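Local atomic coordinates of catalytic domain of the nuclear inclusion protein A (nia) (Tobacco etch virus, PDB entry 1LVM), a protein that acts as a chymotrypsin-type cysteine protease that cuts peptides at specific sequences, probably to process the viral polyprotein. Residues Q82-I85 against M90-I93; E115-V120 against F170-H175; H175-F180 against H222-D227; M195-L198 against E202-Q205. The protein carries 1 engineered substitution. All coordinates share one frame; numbering follows the deposited sequence.

Interaction 1: residues Q82-I85 against M90-I93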
loop_
_atom_site.group_PDB
_atom_site.type_symbol
_atom_site.label_atom_id
_atom_site.label_comp_id
_atom_site.label_asym_id
_atom_site.label_seq_id
_atom_site.Cartn_x
_atom_site.Cartn_y
_atom_site.Cartn_z
ATOM N N GLN A 82 14.813 -6.215 2.128
ATOM C CA GLN A 82 13.588 -5.753 2.764
ATOM C C GLN A 82 13.893 -4.832 3.952
ATOM O O GLN A 82 14.867 -5.051 4.716
ATOM C CB GLN A 82 12.862 -6.959 3.345
ATOM C CG GLN A 82 12.479 -8.062 2.364
ATOM C CD GLN A 82 12.299 -9.389 3.124
ATOM O OE1 GLN A 82 13.278 -9.851 3.740
ATOM N NE2 GLN A 82 11.049 -9.970 3.157
ATOM N N HIS A 83 13.065 -3.813 4.112
ATOM C CA HIS A 83 13.175 -2.953 5.282
ATOM C C HIS A 83 11.817 -3.001 5.977
ATOM O O HIS A 83 10.767 -2.584 5.441
ATOM C CB HIS A 83 13.553 -1.481 4.972
ATOM C CG HIS A 83 13.435 -0.606 6.174
ATOM N ND1 HIS A 83 14.521 -0.150 6.891
ATOM C CD2 HIS A 83 12.344 -0.105 6.786
ATOM C CE1 HIS A 83 14.101 0.604 7.895
ATOM N NE2 HIS A 83 12.777 0.653 7.855
ATOM N N LEU A 84 11.814 -3.536 7.180
ATOM C CA LEU A 84 10.550 -3.683 7.949
ATOM C C LEU A 84 10.150 -2.424 8.681
ATOM O O LEU A 84 11.002 -1.768 9.243
ATOM C CB LEU A 84 10.724 -4.780 9.033
ATOM C CG LEU A 84 11.234 -6.119 8.524
ATOM C CD1 LEU A 84 11.627 -7.079 9.689
ATOM C CD2 LEU A 84 10.131 -6.705 7.774
ATOM N N ILE A 85 8.842 -2.102 8.677
ATOM C CA ILE A 85 8.330 -0.990 9.438
ATOM C C ILE A 85 7.741 -1.634 10.733
ATOM O O ILE A 85 6.735 -2.355 10.771
ATOM C CB ILE A 85 7.162 -0.232 8.665
ATOM C CG1 ILE A 85 7.616 0.147 7.226
ATOM C CG2 ILE A 85 6.770 1.053 9.467
ATOM C CD1 ILE A 85 8.715 1.165 7.204
ATOM N N MET A 90 3.572 -2.934 7.008
ATOM C CA MET A 90 4.234 -2.197 5.924
ATOM C C MET A 90 5.671 -2.616 5.771
ATOM O O MET A 90 6.380 -2.845 6.773
ATOM C CB MET A 90 4.182 -0.645 6.187
ATOM C CG MET A 90 4.611 0.193 4.931
ATOM S SD MET A 90 4.600 1.965 5.245
ATOM C CE MET A 90 2.846 2.215 4.932
ATOM N N ILE A 91 6.137 -2.730 4.538
ATOM C CA ILE A 91 7.536 -3.155 4.377
ATOM C C ILE A 91 8.048 -2.469 3.124
ATOM O O ILE A 91 7.256 -2.078 2.267
ATOM C CB ILE A 91 7.556 -4.738 4.175
ATOM C CG1 ILE A 91 9.005 -5.330 4.238
ATOM C CG2 ILE A 91 6.881 -5.144 2.829
ATOM C CD1 ILE A 91 8.969 -6.867 4.228
ATOM N N ILE A 92 9.356 -2.273 3.031
ATOM C CA ILE A 92 9.856 -1.680 1.754
ATOM C C ILE A 92 10.766 -2.697 1.115
ATOM O O ILE A 92 11.635 -3.245 1.782
ATOM C CB ILE A 92 10.670 -0.397 1.965
ATOM C CG1 ILE A 92 9.871 0.590 2.802
ATOM C CG2 ILE A 92 11.085 0.199 0.576
ATOM C CD1 ILE A 92 10.711 1.820 3.290
ATOM N N ILE A 93 10.504 -2.999 -0.150
ATOM C CA ILE A 93 11.349 -3.935 -0.935
ATOM C C ILE A 93 12.316 -3.130 -1.773
ATOM O O ILE A 93 11.902 -2.131 -2.426
ATOM C CB ILE A 93 10.481 -4.657 -1.925
ATOM C CG1 ILE A 93 9.420 -5.454 -1.186
ATOM C CG2 ILE A 93 11.296 -5.577 -2.825
ATOM C CD1 ILE A 93 8.389 -6.042 -2.186
#
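Leu84 and Ile91 run alongside each other in the same direction on one face of an antiparallel hairpin, with CD2 of Leu84 3.7 Å from CD1 of Ile91. Ile91 places its longer branch here because CG1 stands opposite the backbone nitrogen (chi1 -170°), carrying CD1 along the sheet between Leu84 and Gln82. Gln82 runs across that tip at a slant, and its amide NE2 rests 3.9 Å from Ile91 CD1, a van der Waals approach; the polar work of this amide is done elsewhere, OE1 accepting from the backbone N of Trp210. His83 and Ile92 occupy the other face, where the buried imidazole packs on Leu197 and Trp206, and its ND1 accepts from the backbone N of Gln205. Toward the turn, Ile85 and Met90 also travel alongside each other, CG1 of Ile85 sitting 3.7 Å from CB of Met90. The backbone holds these partners in step: His83 N reaches Ile92 O at 2.8 Å, and Ile92 N returns the bond to His83 O, also at 2.8 Å. At the turn end the grip lengthens, Ile85 N to Met90 O being 3.2 Å. The contact thus divides its chemistry: main-chain bonds fix the register, aliphatic branches pack over both faces, largely buried, and the polar groups of Gln82 and His83 look past the hairpin to bind the segment leading to strand 206-208 and beyond.

Interaction 2: residues E115-V120 against F170-H175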
loop_
_atom_site.group_PDB
_atom_site.type_symbol
_atom_site.label_atom_id
_atom_site.label_comp_id
_atom_site.label_asym_id
_atom_site.label_seq_id
_atom_site.Cartn_x
_atom_site.Cartn_y
_atom_site.Cartn_z
ATOM N N GLU A 115 -9.538 13.916 8.434
ATOM C CA GLU A 115 -9.343 14.419 7.087
ATOM C C GLU A 115 -9.973 13.537 6.017
ATOM O O GLU A 115 -10.250 12.332 6.214
ATOM C CB GLU A 115 -7.852 14.635 6.802
ATOM C CG GLU A 115 -7.087 13.362 6.598
ATOM C CD GLU A 115 -5.663 13.649 6.120
ATOM O OE1 GLU A 115 -5.453 14.574 5.308
ATOM O OE2 GLU A 115 -4.745 12.952 6.558
ATOM N N ARG A 116 -10.222 14.152 4.864
ATOM C CA ARG A 116 -10.827 13.466 3.739
ATOM C C ARG A 116 -9.796 12.754 2.853
ATOM O O ARG A 116 -8.829 13.383 2.440
ATOM C CB ARG A 116 -11.593 14.463 2.838
ATOM C CG ARG A 116 -12.758 15.170 3.608
ATOM C CD ARG A 116 -13.365 16.303 2.748
ATOM N NE ARG A 116 -14.110 15.787 1.591
ATOM C CZ ARG A 116 -15.356 15.307 1.622
ATOM N NH1 ARG A 116 -16.050 15.270 2.765
ATOM N NH2 ARG A 116 -15.914 14.840 0.503
ATOM N N ILE A 117 -10.020 11.466 2.598
ATOM C CA ILE A 117 -9.106 10.683 1.789
ATOM C C ILE A 117 -9.844 9.914 0.726
ATOM O O ILE A 117 -11.074 9.724 0.831
ATOM C CB ILE A 117 -8.303 9.688 2.676
ATOM C CG1 ILE A 117 -9.253 8.706 3.410
ATOM C CG2 ILE A 117 -7.481 10.495 3.712
ATOM C CD1 ILE A 117 -8.505 7.635 4.358
ATOM N N CYS A 118 -9.121 9.505 -0.326
ATOM C CA CYS A 118 -9.714 8.638 -1.323
ATOM C C CYS A 118 -8.670 7.531 -1.576
ATOM O O CYS A 118 -7.504 7.595 -1.166
ATOM C CB CYS A 118 -10.058 9.392 -2.647
ATOM S SG CYS A 118 -8.551 10.125 -3.420
ATOM N N LEU A 119 -9.140 6.478 -2.179
ATOM C CA LEU A 119 -8.320 5.341 -2.479
ATOM C C LEU A 119 -8.007 5.365 -3.960
ATOM O O LEU A 119 -8.900 5.430 -4.803
ATOM C CB LEU A 119 -9.069 4.058 -2.133
ATOM C CG LEU A 119 -8.304 2.735 -2.320
ATOM C CD1 LEU A 119 -7.265 2.614 -1.263
ATOM C CD2 LEU A 119 -9.234 1.558 -2.190
ATOM N N VAL A 120 -6.727 5.219 -4.269
ATOM C CA VAL A 120 -6.251 5.274 -5.649
ATOM C C VAL A 120 -5.691 3.981 -6.102
ATOM O O VAL A 120 -4.964 3.344 -5.349
ATOM C CB VAL A 120 -5.177 6.398 -5.784
ATOM C CG1 VAL A 120 -4.543 6.398 -7.290
ATOM C CG2 VAL A 120 -5.917 7.748 -5.519
ATOM N N PHE A 170 -1.115 14.115 -0.732
ATOM C CA PHE A 170 -0.067 13.252 -0.111
ATOM C C PHE A 170 -0.683 11.872 0.191
ATOM O O PHE A 170 -1.881 11.748 0.537
ATOM C CB PHE A 170 0.397 13.814 1.204
ATOM C CG PHE A 170 1.367 14.968 1.089
ATOM C CD1 PHE A 170 1.231 15.955 0.101
ATOM C CD2 PHE A 170 2.381 15.091 2.010
ATOM C CE1 PHE A 170 2.126 17.082 0.061
ATOM C CE2 PHE A 170 3.280 16.196 1.974
ATOM C CZ PHE A 170 3.137 17.192 0.990
ATOM N N ILE A 171 0.162 10.853 0.130
ATOM C CA ILE A 171 -0.239 9.480 0.461
ATOM C C ILE A 171 -0.086 9.348 2.003
ATOM O O ILE A 171 0.987 9.678 2.567
ATOM C CB ILE A 171 0.687 8.503 -0.235
ATOM C CG1 ILE A 171 0.373 8.591 -1.752
ATOM C CG2 ILE A 171 0.351 6.991 0.178
ATOM C CD1 ILE A 171 1.503 7.738 -2.532
ATOM N N VAL A 172 -1.167 8.930 2.670
ATOM C CA VAL A 172 -1.150 8.834 4.125
ATOM C C VAL A 172 -1.197 7.396 4.633
ATOM O O VAL A 172 -1.202 7.163 5.863
ATOM C CB VAL A 172 -2.309 9.651 4.778
ATOM C CG1 VAL A 172 -2.183 11.160 4.389
ATOM C CG2 VAL A 172 -3.735 9.034 4.365
ATOM N N GLY A 173 -1.282 6.448 3.716
ATOM C CA GLY A 173 -1.259 5.038 4.155
ATOM C C GLY A 173 -1.576 4.082 3.057
ATOM O O GLY A 173 -1.778 4.531 1.897
ATOM N N ILE A 174 -1.670 2.776 3.379
ATOM C CA ILE A 174 -2.002 1.789 2.376
ATOM C C ILE A 174 -3.092 0.869 2.868
ATOM O O ILE A 174 -3.115 0.512 4.017
ATOM C CB ILE A 174 -0.739 0.913 1.962
ATOM C CG1 ILE A 174 -0.190 0.136 3.192
ATOM C CG2 ILE A 174 0.392 1.860 1.406
ATOM C CD1 ILE A 174 1.043 -0.763 2.698
ATOM N N HIS A 175 -3.980 0.455 1.980
ATOM C CA HIS A 175 -5.088 -0.388 2.445
ATOM C C HIS A 175 -4.553 -1.722 3.007
ATOM O O HIS A 175 -3.686 -2.343 2.402
ATOM C CB HIS A 175 -6.042 -0.690 1.309
ATOM C CG HIS A 175 -7.193 -1.560 1.740
ATOM N ND1 HIS A 175 -8.044 -1.184 2.756
ATOM C CD2 HIS A 175 -7.557 -2.808 1.376
ATOM C CE1 HIS A 175 -8.873 -2.179 3.008
ATOM N NE2 HIS A 175 -8.599 -3.174 2.189
#
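A closed six-stranded antiparallel barrel, one of the two barrels of the chymotrypsin fold, is filled here from within, where Ile117 and Val172 meet inside it. Their strands, 116-123 and 171-179, are not neighbours in the sheet; strand 162-165 lies between them, its Leu163 touching both Ile117 and Leu119. With no hydrogen bond between the two segments, the contact is made by side chains alone. Val172 divides its two methyls between two partners. CG2 meets CG2 of Ile117 at 4.1 Å, the side chains crossing at a slant, while CG1 lies 3.8 Å from the carboxylate oxygen OE2 of Glu115. That glutamate passes Val172 in the opposite direction, reaching out almost straight, and the buried carboxylate is well provided for: OE1 forms a salt bridge with Arg109 and a hydrogen bond with Ser165, and OE2 accepts from the backbone N of Gln112. Such partners would be expected to keep it ionised. Farther along, the barrel interior approaches the substrate site, for His175 NE2 hydrogen-bonds a polar side chain of the bound peptide. Leu119 approaches the root of that histidine side chain, its CD1 4.4 Å from His175 CB.

Interaction 3: residues H175-F180 against H222-D227. Engineered in segment 222-227: Asp227 (natural residue Ser).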
loop_
_atom_site.group_PDB
_atom_site.type_symbol
_atom_site.label_atom_id
_atom_site.label_comp_id
_atom_site.label_asym_id
_atom_site.label_seq_id
_atom_site.Cartn_x
_atom_site.Cartn_y
_atom_site.Cartn_z
ATOM N N HIS A 175 -3.980 0.455 1.980
ATOM C CA HIS A 175 -5.088 -0.388 2.445
ATOM C C HIS A 175 -4.553 -1.722 3.007
ATOM O O HIS A 175 -3.686 -2.343 2.402
ATOM C CB HIS A 175 -6.042 -0.690 1.309
ATOM C CG HIS A 175 -7.193 -1.560 1.740
ATOM N ND1 HIS A 175 -8.044 -1.184 2.756
ATOM C CD2 HIS A 175 -7.557 -2.808 1.376
ATOM C CE1 HIS A 175 -8.873 -2.179 3.008
ATOM N NE2 HIS A 175 -8.599 -3.174 2.189
ATOM N N SER A 176 -5.108 -2.191 4.127
ATOM C CA SER A 176 -4.640 -3.470 4.705
ATOM C C SER A 176 -5.700 -4.490 5.031
ATOM O O SER A 176 -5.595 -5.691 4.692
ATOM C CB SER A 176 -3.882 -3.251 6.042
ATOM O OG SER A 176 -2.581 -2.768 5.851
ATOM N N ALA A 177 -6.791 -4.031 5.633
ATOM C CA ALA A 177 -7.692 -5.090 6.135
ATOM C C ALA A 177 -9.130 -4.655 6.356
ATOM O O ALA A 177 -9.448 -3.491 6.245
ATOM C CB ALA A 177 -7.096 -5.588 7.515
ATOM N N SER A 178 -9.979 -5.628 6.669
ATOM C CA SER A 178 -11.361 -5.348 6.971
ATOM C C SER A 178 -11.810 -6.246 8.130
ATOM O O SER A 178 -11.093 -7.217 8.474
ATOM C CB SER A 178 -12.215 -5.611 5.729
ATOM O OG SER A 178 -13.548 -5.232 5.997
ATOM N N ASN A 179 -12.954 -5.907 8.750
ATOM C CA ASN A 179 -13.538 -6.790 9.789
ATOM C C ASN A 179 -14.221 -7.919 9.019
ATOM O O ASN A 179 -14.353 -7.859 7.790
ATOM C CB ASN A 179 -14.537 -6.090 10.700
ATOM C CG ASN A 179 -15.670 -5.376 9.951
ATOM O OD1 ASN A 179 -15.827 -5.473 8.730
ATOM N ND2 ASN A 179 -16.489 -4.669 10.715
ATOM N N PHE A 180 -14.640 -8.967 9.716
ATOM C CA PHE A 180 -15.214 -10.122 9.017
ATOM C C PHE A 180 -16.428 -9.892 8.118
ATOM O O PHE A 180 -16.633 -10.627 7.144
ATOM C CB PHE A 180 -15.466 -11.260 10.024
ATOM C CG PHE A 180 -14.191 -11.787 10.652
ATOM C CD1 PHE A 180 -12.991 -11.789 9.929
ATOM C CD2 PHE A 180 -14.185 -12.284 11.953
ATOM C CE1 PHE A 180 -11.813 -12.273 10.494
ATOM C CE2 PHE A 180 -13.007 -12.773 12.520
ATOM C CZ PHE A 180 -11.823 -12.765 11.786
ATOM N N HIS A 222 -5.071 -4.846 17.263
ATOM C CA HIS A 222 -6.039 -5.686 16.553
ATOM C C HIS A 222 -5.402 -7.049 16.247
ATOM O O HIS A 222 -4.210 -7.121 15.938
ATOM C CB HIS A 222 -6.400 -5.056 15.187
ATOM C CG HIS A 222 -7.318 -3.862 15.256
ATOM N ND1 HIS A 222 -8.684 -3.979 15.120
ATOM C CD2 HIS A 222 -7.054 -2.521 15.312
ATOM C CE1 HIS A 222 -9.233 -2.770 15.088
ATOM N NE2 HIS A 222 -8.267 -1.872 15.204
ATOM N N LYS A 223 -6.183 -8.125 16.327
ATOM C CA LYS A 223 -5.654 -9.412 15.901
ATOM C C LYS A 223 -6.070 -9.463 14.411
ATOM O O LYS A 223 -7.250 -9.276 14.054
ATOM C CB LYS A 223 -6.319 -10.551 16.673
ATOM C CG LYS A 223 -5.644 -11.899 16.513
ATOM C CD LYS A 223 -6.502 -12.984 17.154
ATOM C CE LYS A 223 -5.768 -14.300 17.209
ATOM N NZ LYS A 223 -6.557 -15.289 17.981
ATOM N N VAL A 224 -5.094 -9.687 13.521
ATOM C CA VAL A 224 -5.384 -9.740 12.121
ATOM C C VAL A 224 -5.044 -11.125 11.549
ATOM O O VAL A 224 -3.956 -11.625 11.780
ATOM C CB VAL A 224 -4.550 -8.672 11.297
ATOM C CG1 VAL A 224 -5.189 -8.536 9.866
ATOM C CG2 VAL A 224 -4.510 -7.319 12.053
ATOM N N PHE A 225 -5.999 -11.726 10.858
ATOM C CA PHE A 225 -5.774 -13.024 10.256
ATOM C C PHE A 225 -5.387 -12.898 8.798
ATOM O O PHE A 225 -5.823 -11.991 8.107
ATOM C CB PHE A 225 -7.024 -13.876 10.326
ATOM C CG PHE A 225 -7.459 -14.191 11.718
ATOM C CD1 PHE A 225 -8.214 -13.274 12.445
ATOM C CD2 PHE A 225 -7.083 -15.395 12.327
ATOM C CE1 PHE A 225 -8.593 -13.542 13.766
ATOM C CE2 PHE A 225 -7.463 -15.675 13.666
ATOM C CZ PHE A 225 -8.218 -14.742 14.376
ATOM N N MET A 226 -4.597 -13.856 8.320
ATOM C CA MET A 226 -4.177 -13.904 6.920
ATOM C C MET A 226 -5.359 -14.143 5.973
ATOM O O MET A 226 -5.406 -13.557 4.888
ATOM C CB MET A 226 -3.160 -15.027 6.740
ATOM C CG MET A 226 -1.885 -14.779 7.495
ATOM S SD MET A 226 -0.922 -13.209 7.083
ATOM C CE MET A 226 -0.455 -12.722 8.683
ATOM N N ASP A 227 -6.293 -15.011 6.383
ATOM C CA ASP A 227 -7.500 -15.359 5.595
ATOM C C ASP A 227 -8.763 -15.146 6.451
ATOM O O ASP A 227 -8.690 -15.239 7.670
ATOM C CB ASP A 227 -7.496 -16.849 5.165
ATOM C CG ASP A 227 -6.118 -17.351 4.694
ATOM O OD1 ASP A 227 -5.515 -16.729 3.789
ATOM O OD2 ASP A 227 -5.643 -18.388 5.224
#
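Ala177 and Val224 belong to two strands that share a partner from outside the chain: residues of both segments pair in antiparallel fashion with a strand of the bound peptide, so the sheet continues through that peptide. Direct contact between the two segments is correspondingly sparse. CB of Ala177 meets the CG1 methyl of Val224 at 4.2 Å, while their CA atoms stay 7.9 Å apart. At the outer end Phe180 and Phe225 come together, their side chains crossing at about a right angle. CZ of Phe180 touches CD1 of Phe225 at 3.7 Å, and this CD1 lies in the plane of the Phe180 ring, at its edge. The ring planes are inclined by 47°, with centroids 5.9 Å apart, an oblique pairing. Phe180 is exposed and poorly ordered, so its ring is probably mobile and the pairing loose. Polar groups nearby serve the ligand: Asn179 ND2 bonds an acidic side chain of the peptide and His222 ND1 its backbone. Around the site, Ser176 and Ala177 together face Tyr186 in a classic beta bulge against strand 185-189, while Val224 pairs with Val217 of strand 216-219 and rests on Phe147 of strand 147-150.

Interaction 4: residues M195-L198 against E202-Q205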
loop_
_atom_site.group_PDB
_atom_site.type_symbol
_atom_site.label_atom_id
_atom_site.label_comp_id
_atom_site.label_asym_id
_atom_site.label_seq_id
_atom_site.Cartn_x
_atom_site.Cartn_y
_atom_site.Cartn_z
ATOM N N MET A 195 9.407 10.202 4.930
ATOM C CA MET A 195 10.204 10.745 3.815
ATOM C C MET A 195 11.691 10.598 4.146
ATOM O O MET A 195 12.506 10.318 3.266
ATOM C CB MET A 195 9.876 12.219 3.539
ATOM C CG MET A 195 8.437 12.490 3.015
ATOM S SD MET A 195 7.989 11.430 1.655
ATOM C CE MET A 195 9.213 11.917 0.359
ATOM N N GLU A 196 12.050 10.794 5.413
ATOM C CA GLU A 196 13.478 10.630 5.804
ATOM C C GLU A 196 13.919 9.183 5.485
ATOM O O GLU A 196 14.989 8.913 4.922
ATOM C CB GLU A 196 13.667 10.876 7.321
ATOM C CG GLU A 196 15.164 10.997 7.727
ATOM C CD GLU A 196 15.801 12.159 6.986
ATOM O OE1 GLU A 196 17.009 12.061 6.677
ATOM O OE2 GLU A 196 15.101 13.168 6.700
ATOM N N LEU A 197 13.081 8.241 5.884
ATOM C CA LEU A 197 13.419 6.836 5.648
ATOM C C LEU A 197 13.613 6.532 4.154
ATOM O O LEU A 197 14.522 5.802 3.787
ATOM C CB LEU A 197 12.315 5.941 6.244
ATOM C CG LEU A 197 12.492 4.441 5.946
ATOM C CD1 LEU A 197 13.835 3.928 6.600
ATOM C CD2 LEU A 197 11.320 3.724 6.560
ATOM N N LEU A 198 12.760 7.083 3.288
ATOM C CA LEU A 198 12.911 6.807 1.867
ATOM C C LEU A 198 14.082 7.448 1.200
ATOM O O LEU A 198 14.489 6.979 0.158
ATOM C CB LEU A 198 11.648 7.267 1.063
ATOM C CG LEU A 198 10.318 6.628 1.483
ATOM C CD1 LEU A 198 9.176 7.302 0.668
ATOM C CD2 LEU A 198 10.290 5.119 1.163
ATOM N N GLU A 202 21.092 5.988 5.719
ATOM C CA GLU A 202 21.508 5.711 7.103
ATOM C C GLU A 202 20.346 5.164 7.937
ATOM O O GLU A 202 20.545 4.410 8.895
ATOM C CB GLU A 202 22.007 6.994 7.771
ATOM C CG GLU A 202 23.313 7.506 7.247
ATOM C CD GLU A 202 24.457 6.649 7.688
ATOM O OE1 GLU A 202 24.669 6.528 8.918
ATOM O OE2 GLU A 202 25.136 6.097 6.801
ATOM N N ALA A 203 19.130 5.555 7.552
ATOM C CA ALA A 203 17.906 5.179 8.251
ATOM C C ALA A 203 17.347 3.787 7.878
ATOM O O ALA A 203 16.516 3.222 8.594
ATOM C CB ALA A 203 16.838 6.259 7.965
ATOM N N GLN A 204 17.812 3.267 6.743
ATOM C CA GLN A 204 17.350 1.996 6.253
ATOM C C GLN A 204 18.076 0.834 6.933
ATOM O O GLN A 204 19.255 0.960 7.265
ATOM C CB GLN A 204 17.521 1.976 4.751
ATOM C CG GLN A 204 16.637 3.063 4.101
ATOM C CD GLN A 204 17.137 3.497 2.738
ATOM O OE1 GLN A 204 18.046 2.868 2.176
ATOM N NE2 GLN A 204 16.545 4.586 2.176
ATOM N N GLN A 205 17.358 -0.267 7.151
ATOM C CA GLN A 205 17.918 -1.453 7.825
ATOM C C GLN A 205 17.519 -2.650 7.001
ATOM O O GLN A 205 16.536 -3.347 7.275
ATOM C CB GLN A 205 17.358 -1.519 9.239
ATOM C CG GLN A 205 17.968 -2.546 10.137
ATOM C CD GLN A 205 17.475 -2.356 11.553
ATOM O OE1 GLN A 205 17.133 -1.226 11.932
ATOM N NE2 GLN A 205 17.440 -3.416 12.335
HETATM O O HOH W 1 17.480 6.056 -0.325
#
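The side-chain amide of Gln204 meets the helix with its nitrogen edge: Leu197 O lies only 1° out of the amide plane, 2.9 Å from NE2. The N-H points almost straight at the oxygen, at 171°, and the donor approaches nearly head-on to the carbonyl bond. NE2 also gives a hydrogen to a water 3.0 Å away, and that water in turn donates to the next helix carbonyl, Leu198 O. With OE1 accepting from the indole NE1 of Trp206, both ends of the amide are engaged and its rotation should be well fixed. The Gln204 side chain carries the amide across to the helix, and CG brushes CD1 of Leu197 at 3.9 Å. Leu197 places its CG opposite the backbone nitrogen (chi1 175°), sending CD1 over Ala203, where it lies 3.4 Å from Ala203 O and 4.0 Å from Ala203 CB. Polar and apolar contacts are therefore interleaved on a surface patch. The arrangement is a side-chain-to-main-chain link at the C-terminal end of a helix: the chain leaves helix 194-199, passes through a short 3-10 segment, and folds back so that a glutamine binds a carbonyl near the end of this short helix, just before strand 206-208.

How the interactions relate
From the N terminus, interaction 1 comes first and closes a short turn, joining hairpin strands 81-84 and 91-94 in the eight-stranded sheet. Interaction 2 follows in series, closing a loop of 49 residues within the six-stranded barrel; Met90 packs on Ile174 where the two meet. Interaction 3 begins at His175, the residue at which interaction 2 ends, and spans 41 residues to reach strand 222-225 of a separate two-stranded sheet. Nested within that span, interaction 4 closes the turn after helix 194-199. None cross. Although late in the chain, interaction 4 returns to interaction 1, tying the helix and the segment after it to the eight-stranded sheet.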